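Local coordinates for erythromycin dehydratase (Saccharopolyspora erythraea, PDB 3EL6), which probably dehydrates the beta-hydroxyacyl intermediate bound to its carrier protein during assembly of the erythromycin polyketide, at residues Lys249-Ala261 / Gly288-Arg300. Numbering follows the deposited sequence.
Sequences KLPFAWNTVTLHA and GHLVATVDSLVVR
Leu297 lays its CD2 methyl over one face of the Trp254 indole, 3.6 Å from the centroid of the five-membered ring and only 5° off its normal, a CH-pi contact between side chains that run side by side. The indole is met differently by Val294, whose CG2 reaches the ring edge at CZ3 (4.0 Å). Pro251 crosses Leu297 obliquely, its CB pressed tightly against the flank of the same CD2 methyl. On the other side of the strands, the Phe252 ring is sandwiched between Ala253 CB and the side chain of Arg300. Arg300 CD sits over the ring centre, and the guanidinium continues across that face in a cation-pi contact, with CZ 4.2 Å from the centroid and the guanidinium plane inclined 32° to the ring. Farther along, Thr258 and Thr293 each hold OG1 between backbone N and carbonyl carbon, which turns the two hydroxyls together in a very short hydrogen bond of 2.5 Å between the OG1 atoms. Thr293 OG1 also donates to a water that in turn donates to Thr256 O and Asp295 OD1, tying the corner at Asp295 to the neighbouring strand. Two classic beta bulges interrupt the antiparallel ladder: Phe252 and Ala253 share Val298 O, strongly from Phe252 N (2.8 Å) and weakly from Ala253 N, while Asp295 and Ser296 both face Asn255. Strand 251-259 lies between strands 97-103 and 290-299, so the pair helps to join the sheets of this dehydratase's double hotdog fold, with helix 79-93 packed against the Trp254 and Val257 face.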
ATOM      1  N   LYS A 249     -32.501  14.307   2.170  1.00 56.59           N
ATOM      2  CA  LYS A 249     -31.594  14.448   1.023  1.00 57.04           C
ATOM      3  C   LYS A 249     -30.791  13.155   0.763  1.00 55.98           C
ATOM      4  O   LYS A 249     -31.334  12.037   0.869  1.00 57.00           O
ATOM      5  CB  LYS A 249     -30.650  15.652   1.211  1.00 57.44           C
ATOM      6  CG  LYS A 249     -31.352  17.006   1.513  1.00 60.10           C
ATOM      7  CD  LYS A 249     -32.245  16.919   2.771  1.00 64.14           C
ATOM      8  CE  LYS A 249     -32.300  18.240   3.573  1.00 66.23           C
ATOM      9  NZ  LYS A 249     -31.148  18.432   4.518  1.00 66.25           N
ATOM     10  N   LEU A 250     -29.510  13.305   0.411  1.00 53.59           N
ATOM     11  CA  LEU A 250     -28.612  12.159   0.242  1.00 50.54           C
ATOM     12  C   LEU A 250     -27.811  11.951   1.548  1.00 48.27           C
ATOM     13  O   LEU A 250     -27.379  12.931   2.155  1.00 47.45           O
ATOM     14  CB  LEU A 250     -27.641  12.453  -0.909  1.00 50.93           C
ATOM     15  CG  LEU A 250     -27.796  11.858  -2.321  1.00 50.78           C
ATOM     16  CD1 LEU A 250     -29.160  11.279  -2.620  1.00 49.52           C
ATOM     17  CD2 LEU A 250     -27.360  12.855  -3.383  1.00 52.11           C
ATOM     18  N   PRO A 251     -27.603  10.689   1.977  1.00 45.69           N
ATOM     19  CA  PRO A 251     -26.821  10.503   3.212  1.00 43.70           C
ATOM     20  C   PRO A 251     -25.421  11.028   2.998  1.00 41.09           C
ATOM     21  O   PRO A 251     -24.868  10.893   1.914  1.00 40.87           O
ATOM     22  CB  PRO A 251     -26.768   8.990   3.382  1.00 44.28           C
ATOM     23  CG  PRO A 251     -27.900   8.450   2.570  1.00 45.29           C
ATOM     24  CD  PRO A 251     -28.106   9.417   1.438  1.00 46.03           C
ATOM     25  N   PHE A 252     -24.839  11.639   4.010  1.00 38.83           N
ATOM     26  CA  PHE A 252     -23.469  12.080   3.855  1.00 35.70           C
ATOM     27  C   PHE A 252     -22.516  11.619   4.993  1.00 32.11           C
ATOM     28  O   PHE A 252     -21.306  11.654   4.814  1.00 30.27           O
ATOM     29  CB  PHE A 252     -23.408  13.597   3.634  1.00 38.27           C
ATOM     30  CG  PHE A 252     -23.100  14.353   4.847  1.00 40.27           C
ATOM     31  CD1 PHE A 252     -21.807  14.774   5.101  1.00 42.69           C
ATOM     32  CD2 PHE A 252     -24.088  14.648   5.758  1.00 46.34           C
ATOM     33  CE1 PHE A 252     -21.513  15.465   6.247  1.00 44.52           C
ATOM     34  CE2 PHE A 252     -23.791  15.351   6.915  1.00 45.63           C
ATOM     35  CZ  PHE A 252     -22.497  15.733   7.158  1.00 44.81           C
ATOM     36  N   ALA A 253     -23.050  11.154   6.124  1.00 27.72           N
ATOM     37  CA  ALA A 253     -22.179  10.693   7.203  1.00 26.26           C
ATOM     38  C   ALA A 253     -22.816   9.486   7.825  1.00 25.80           C
ATOM     39  O   ALA A 253     -24.018   9.538   8.184  1.00 26.48           O
ATOM     40  CB  ALA A 253     -22.024  11.799   8.271  1.00 27.04           C
ATOM     41  N   TRP A 254     -22.059   8.396   7.935  1.00 22.67           N
ATOM     42  CA  TRP A 254     -22.551   7.206   8.582  1.00 22.33           C
ATOM     43  C   TRP A 254     -21.737   7.011   9.852  1.00 22.99           C
ATOM     44  O   TRP A 254     -20.504   6.985   9.798  1.00 22.55           O
ATOM     45  CB  TRP A 254     -22.311   5.995   7.693  1.00 23.39           C
ATOM     46  CG  TRP A 254     -23.147   5.957   6.395  1.00 24.10           C
ATOM     47  CD1 TRP A 254     -23.021   6.778   5.312  1.00 24.34           C
ATOM     48  CD2 TRP A 254     -24.139   4.979   6.056  1.00 24.58           C
ATOM     49  NE1 TRP A 254     -23.905   6.372   4.317  1.00 22.91           N
ATOM     50  CE2 TRP A 254     -24.593   5.272   4.754  1.00 23.48           C
ATOM     51  CE3 TRP A 254     -24.660   3.887   6.711  1.00 23.77           C
ATOM     52  CZ2 TRP A 254     -25.582   4.518   4.114  1.00 27.22           C
ATOM     53  CZ3 TRP A 254     -25.662   3.114   6.058  1.00 29.50           C
ATOM     54  CH2 TRP A 254     -26.099   3.449   4.782  1.00 23.86           C
ATOM     55  N   ASN A 255     -22.422   6.850  10.988  1.00 24.59           N
ATOM     56  CA  ASN A 255     -21.779   6.842  12.318  1.00 24.36           C
ATOM     57  C   ASN A 255     -22.037   5.531  13.011  1.00 24.88           C
ATOM     58  O   ASN A 255     -23.202   5.137  13.198  1.00 25.91           O
ATOM     59  CB  ASN A 255     -22.318   8.006  13.204  1.00 25.97           C
ATOM     60  CG  ASN A 255     -22.010   9.366  12.629  1.00 29.30           C
ATOM     61  OD1 ASN A 255     -22.911  10.132  12.256  1.00 36.12           O
ATOM     62  ND2 ASN A 255     -20.750   9.682  12.540  1.00 26.08           N
ATOM     63  N   THR A 256     -20.961   4.825  13.336  1.00 22.96           N
ATOM     64  CA  THR A 256     -20.963   3.558  13.951  1.00 23.51           C
ATOM     65  C   THR A 256     -21.811   2.528  13.218  1.00 23.95           C
ATOM     66  O   THR A 256     -22.920   2.185  13.651  1.00 23.15           O
ATOM     67  CB  THR A 256     -21.294   3.604  15.477  1.00 25.15           C
ATOM     68  OG1 THR A 256     -20.470   4.595  16.107  1.00 28.14           O
ATOM     69  CG2 THR A 256     -20.998   2.249  16.108  1.00 26.61           C
ATOM     70  N   VAL A 257     -21.220   1.979  12.153  1.00 20.51           N
ATOM     71  CA  VAL A 257     -21.886   0.961  11.372  1.00 20.85           C
ATOM     72  C   VAL A 257     -21.333  -0.342  11.800  1.00 20.09           C
ATOM     73  O   VAL A 257     -20.110  -0.588  11.679  1.00 21.56           O
ATOM     74  CB  VAL A 257     -21.618   1.153   9.817  1.00 18.59           C
ATOM     75  CG1 VAL A 257     -22.451   0.100   9.078  1.00 19.63           C
ATOM     76  CG2 VAL A 257     -21.993   2.591   9.456  1.00 20.93           C
ATOM     77  N   THR A 258     -22.180  -1.208  12.357  1.00 20.48           N
ATOM     78  CA  THR A 258     -21.709  -2.526  12.776  1.00 21.33           C
ATOM     79  C   THR A 258     -22.396  -3.626  11.962  1.00 23.57           C
ATOM     80  O   THR A 258     -23.604  -3.534  11.673  1.00 23.70           O
ATOM     81  CB  THR A 258     -22.000  -2.797  14.306  1.00 24.08           C
ATOM     82  OG1 THR A 258     -23.421  -3.018  14.469  1.00 27.24           O
ATOM     83  CG2 THR A 258     -21.555  -1.583  15.167  1.00 20.54           C
ATOM     84  N   LEU A 259     -21.667  -4.698  11.663  1.00 24.11           N
ATOM     85  CA  LEU A 259     -22.135  -5.762  10.842  1.00 27.08           C
ATOM     86  C   LEU A 259     -22.048  -7.030  11.632  1.00 28.75           C
ATOM     87  O   LEU A 259     -21.000  -7.362  12.193  1.00 30.50           O
ATOM     88  CB  LEU A 259     -21.315  -5.766   9.505  1.00 27.46           C
ATOM     89  CG  LEU A 259     -21.630  -6.548   8.236  1.00 31.77           C
ATOM     90  CD1 LEU A 259     -23.027  -6.152   7.712  1.00 30.38           C
ATOM     91  CD2 LEU A 259     -20.536  -6.114   7.248  1.00 25.76           C
ATOM     92  N   HIS A 260     -23.156  -7.754  11.723  1.00 28.11           N
ATOM     93  CA  HIS A 260     -23.161  -9.005  12.426  1.00 29.30           C
ATOM     94  C   HIS A 260     -23.389 -10.224  11.539  1.00 31.47           C
ATOM     95  O   HIS A 260     -23.222 -11.322  11.969  1.00 32.18           O
ATOM     96  CB  HIS A 260     -24.172  -8.928  13.575  1.00 27.36           C
ATOM     97  CG  HIS A 260     -23.964  -7.725  14.439  1.00 27.64           C
ATOM     98  ND1 HIS A 260     -22.978  -7.675  15.399  1.00 25.61           N
ATOM     99  CD2 HIS A 260     -24.539  -6.499  14.429  1.00 24.29           C
ATOM    100  CE1 HIS A 260     -22.990  -6.484  15.974  1.00 24.91           C
ATOM    101  NE2 HIS A 260     -23.943  -5.757  15.417  1.00 26.16           N
ATOM    102  N   ALA A 261     -23.813 -10.008  10.288  1.00 33.10           N
ATOM    103  CA  ALA A 261     -24.045 -11.079   9.382  1.00 35.28           C
ATOM    104  C   ALA A 261     -23.645 -10.556   7.997  1.00 36.72           C
ATOM    105  O   ALA A 261     -23.956  -9.414   7.673  1.00 37.40           O
ATOM    106  CB  ALA A 261     -25.540 -11.442   9.396  1.00 34.13           C
ATOM    107  N   GLY A 288     -35.499 -12.326  12.709  1.00 30.06           N
ATOM    108  CA  GLY A 288     -35.216 -11.436  13.845  1.00 29.48           C
ATOM    109  C   GLY A 288     -33.742 -11.405  14.276  1.00 27.70           C
ATOM    110  O   GLY A 288     -33.399 -10.677  15.205  1.00 29.29           O
ATOM    111  N   HIS A 289     -32.859 -12.164  13.635  1.00 27.28           N
ATOM    112  CA  HIS A 289     -31.436 -12.096  14.032  1.00 27.13           C
ATOM    113  C   HIS A 289     -30.832 -10.765  13.590  1.00 27.01           C
ATOM    114  O   HIS A 289     -31.112 -10.314  12.486  1.00 25.52           O
ATOM    115  CB  HIS A 289     -30.627 -13.188  13.368  1.00 28.04           C
ATOM    116  CG  HIS A 289     -31.114 -14.556  13.690  1.00 33.55           C
ATOM    117  ND1 HIS A 289     -31.643 -15.402  12.734  1.00 40.64           N
ATOM    118  CD2 HIS A 289     -31.199 -15.214  14.870  1.00 37.37           C
ATOM    119  CE1 HIS A 289     -32.003 -16.537  13.312  1.00 39.82           C
ATOM    120  NE2 HIS A 289     -31.758 -16.441  14.609  1.00 40.29           N
ATOM    121  N   LEU A 290     -29.962 -10.171  14.415  1.00 25.22           N
ATOM    122  CA  LEU A 290     -29.418  -8.853  14.105  1.00 24.78           C
ATOM    123  C   LEU A 290     -28.418  -9.025  12.962  1.00 23.37           C
ATOM    124  O   LEU A 290     -27.587  -9.964  12.950  1.00 22.25           O
ATOM    125  CB  LEU A 290     -28.673  -8.277  15.324  1.00 24.95           C
ATOM    126  CG  LEU A 290     -28.242  -6.820  15.211  1.00 25.98           C
ATOM    127  CD1 LEU A 290     -29.425  -5.859  15.040  1.00 27.42           C
ATOM    128  CD2 LEU A 290     -27.339  -6.381  16.391  1.00 28.51           C
ATOM    129  N   VAL A 291     -28.488  -8.097  12.011  1.00 23.36           N
ATOM    130  CA  VAL A 291     -27.618  -8.153  10.834  1.00 21.97           C
ATOM    131  C   VAL A 291     -26.696  -6.934  10.851  1.00 21.04           C
ATOM    132  O   VAL A 291     -25.495  -7.068  10.567  1.00 22.12           O
ATOM    133  CB  VAL A 291     -28.443  -8.207   9.499  1.00 22.79           C
ATOM    134  CG1 VAL A 291     -27.523  -7.988   8.269  1.00 22.70           C
ATOM    135  CG2 VAL A 291     -29.154  -9.593   9.394  1.00 22.84           C
ATOM    136  N   ALA A 292     -27.234  -5.763  11.171  1.00 19.92           N
ATOM    137  CA  ALA A 292     -26.406  -4.556  11.203  1.00 20.78           C
ATOM    138  C   ALA A 292     -27.055  -3.458  12.041  1.00 21.87           C
ATOM    139  O   ALA A 292     -28.280  -3.425  12.188  1.00 21.62           O
ATOM    140  CB  ALA A 292     -26.160  -4.070   9.757  1.00 21.08           C
ATOM    141  N   THR A 293     -26.243  -2.543  12.582  1.00 22.08           N
ATOM    142  CA  THR A 293     -26.735  -1.309  13.198  1.00 22.35           C
ATOM    143  C   THR A 293     -25.975  -0.113  12.705  1.00 22.27           C
ATOM    144  O   THR A 293     -24.818  -0.251  12.230  1.00 23.25           O
ATOM    145  CB  THR A 293     -26.622  -1.344  14.739  1.00 24.51           C
ATOM    146  OG1 THR A 293     -25.240  -1.457  15.134  1.00 24.80           O
ATOM    147  CG2 THR A 293     -27.372  -2.542  15.314  1.00 24.54           C
ATOM    148  N   VAL A 294     -26.613   1.059  12.760  1.00 21.56           N
ATOM    149  CA  VAL A 294     -26.016   2.304  12.392  1.00 20.97           C
ATOM    150  C   VAL A 294     -26.476   3.267  13.475  1.00 23.68           C
ATOM    151  O   VAL A 294     -27.709   3.488  13.705  1.00 23.60           O
ATOM    152  CB  VAL A 294     -26.513   2.841  11.008  1.00 21.39           C
ATOM    153  CG1 VAL A 294     -25.954   4.315  10.734  1.00 21.62           C
ATOM    154  CG2 VAL A 294     -26.206   1.854   9.853  1.00 20.00           C
ATOM    155  N   ASP A 295     -25.522   3.789  14.245  1.00 24.12           N
ATOM    156  CA  ASP A 295     -25.919   4.678  15.351  1.00 26.19           C
ATOM    157  C   ASP A 295     -26.601   5.944  14.844  1.00 26.73           C
ATOM    158  O   ASP A 295     -27.619   6.396  15.420  1.00 27.22           O
ATOM    159  CB  ASP A 295     -24.717   5.054  16.225  1.00 27.48           C
ATOM    160  CG  ASP A 295     -24.330   3.959  17.199  1.00 34.58           C
ATOM    161  OD1 ASP A 295     -24.934   2.849  17.210  1.00 41.20           O
ATOM    162  OD2 ASP A 295     -23.390   4.208  18.011  1.00 43.06           O
ATOM    163  N   SER A 296     -26.068   6.548  13.787  1.00 25.91           N
ATOM    164  CA  SER A 296     -26.787   7.597  13.064  1.00 27.52           C
ATOM    165  C   SER A 296     -26.332   7.724  11.637  1.00 28.03           C
ATOM    166  O   SER A 296     -25.119   7.665  11.351  1.00 25.42           O
ATOM    167  CB  SER A 296     -26.680   9.000  13.709  1.00 28.81           C
ATOM    168  OG  SER A 296     -25.361   9.242  14.095  1.00 31.29           O
ATOM    169  N   LEU A 297     -27.325   7.894  10.758  1.00 26.59           N
ATOM    170  CA  LEU A 297     -27.104   8.156   9.362  1.00 28.34           C
ATOM    171  C   LEU A 297     -27.587   9.578   9.208  1.00 28.56           C
ATOM    172  O   LEU A 297     -28.759   9.878   9.527  1.00 27.04           O
ATOM    173  CB  LEU A 297     -28.041   7.269   8.530  1.00 28.33           C
ATOM    174  CG  LEU A 297     -27.570   6.906   7.127  1.00 31.79           C
ATOM    175  CD1 LEU A 297     -28.717   6.618   6.170  1.00 31.53           C
ATOM    176  CD2 LEU A 297     -26.522   7.832   6.560  1.00 29.36           C
ATOM    177  N   VAL A 298     -26.731  10.454   8.712  1.00 29.17           N
ATOM    178  CA  VAL A 298     -27.056  11.881   8.628  1.00 30.93           C
ATOM    179  C   VAL A 298     -27.184  12.294   7.191  1.00 34.04           C
ATOM    180  O   VAL A 298     -26.347  11.932   6.336  1.00 33.45           O
ATOM    181  CB  VAL A 298     -25.939  12.740   9.252  1.00 30.28           C
ATOM    182  CG1 VAL A 298     -26.358  14.208   9.282  1.00 31.47           C
ATOM    183  CG2 VAL A 298     -25.632  12.251  10.607  1.00 30.90           C
ATOM    184  N   VAL A 299     -28.215  13.085   6.910  1.00 36.88           N
ATOM    185  CA  VAL A 299     -28.401  13.610   5.567  1.00 41.12           C
ATOM    186  C   VAL A 299     -28.111  15.110   5.550  1.00 44.11           C
ATOM    187  O   VAL A 299     -28.253  15.800   6.547  1.00 44.58           O
ATOM    188  CB  VAL A 299     -29.819  13.305   5.032  1.00 41.28           C
ATOM    189  CG1 VAL A 299     -30.082  11.780   5.014  1.00 40.48           C
ATOM    190  CG2 VAL A 299     -30.855  14.013   5.910  1.00 42.44           C
ATOM    191  N   ARG A 300     -27.658  15.607   4.407  1.00 48.49           N
ATOM    192  CA  ARG A 300     -27.278  17.005   4.288  1.00 51.76           C
ATOM    193  C   ARG A 300     -27.514  17.429   2.865  1.00 52.94           C
ATOM    194  O   ARG A 300     -27.836  16.566   2.050  1.00 54.75           O
ATOM    195  CB  ARG A 300     -25.805  17.158   4.643  1.00 52.71           C
ATOM    196  CG  ARG A 300     -25.013  18.167   3.821  1.00 55.38           C
ATOM    197  CD  ARG A 300     -23.572  17.673   3.717  1.00 60.68           C
ATOM    198  NE  ARG A 300     -22.536  18.675   3.998  1.00 65.20           N
ATOM    199  CZ  ARG A 300     -22.258  19.179   5.205  1.00 67.14           C
ATOM    200  NH1 ARG A 300     -21.269  20.062   5.336  1.00 67.53           N
ATOM    201  NH2 ARG A 300     -22.974  18.826   6.275  1.00 67.04           N
TER
HETATM  202  O   HOH W   1     -24.254   0.876  15.636  1.00 30.59           O
HETATM  203  O   HOH W   2     -21.780   7.008  16.740  1.00 41.65           O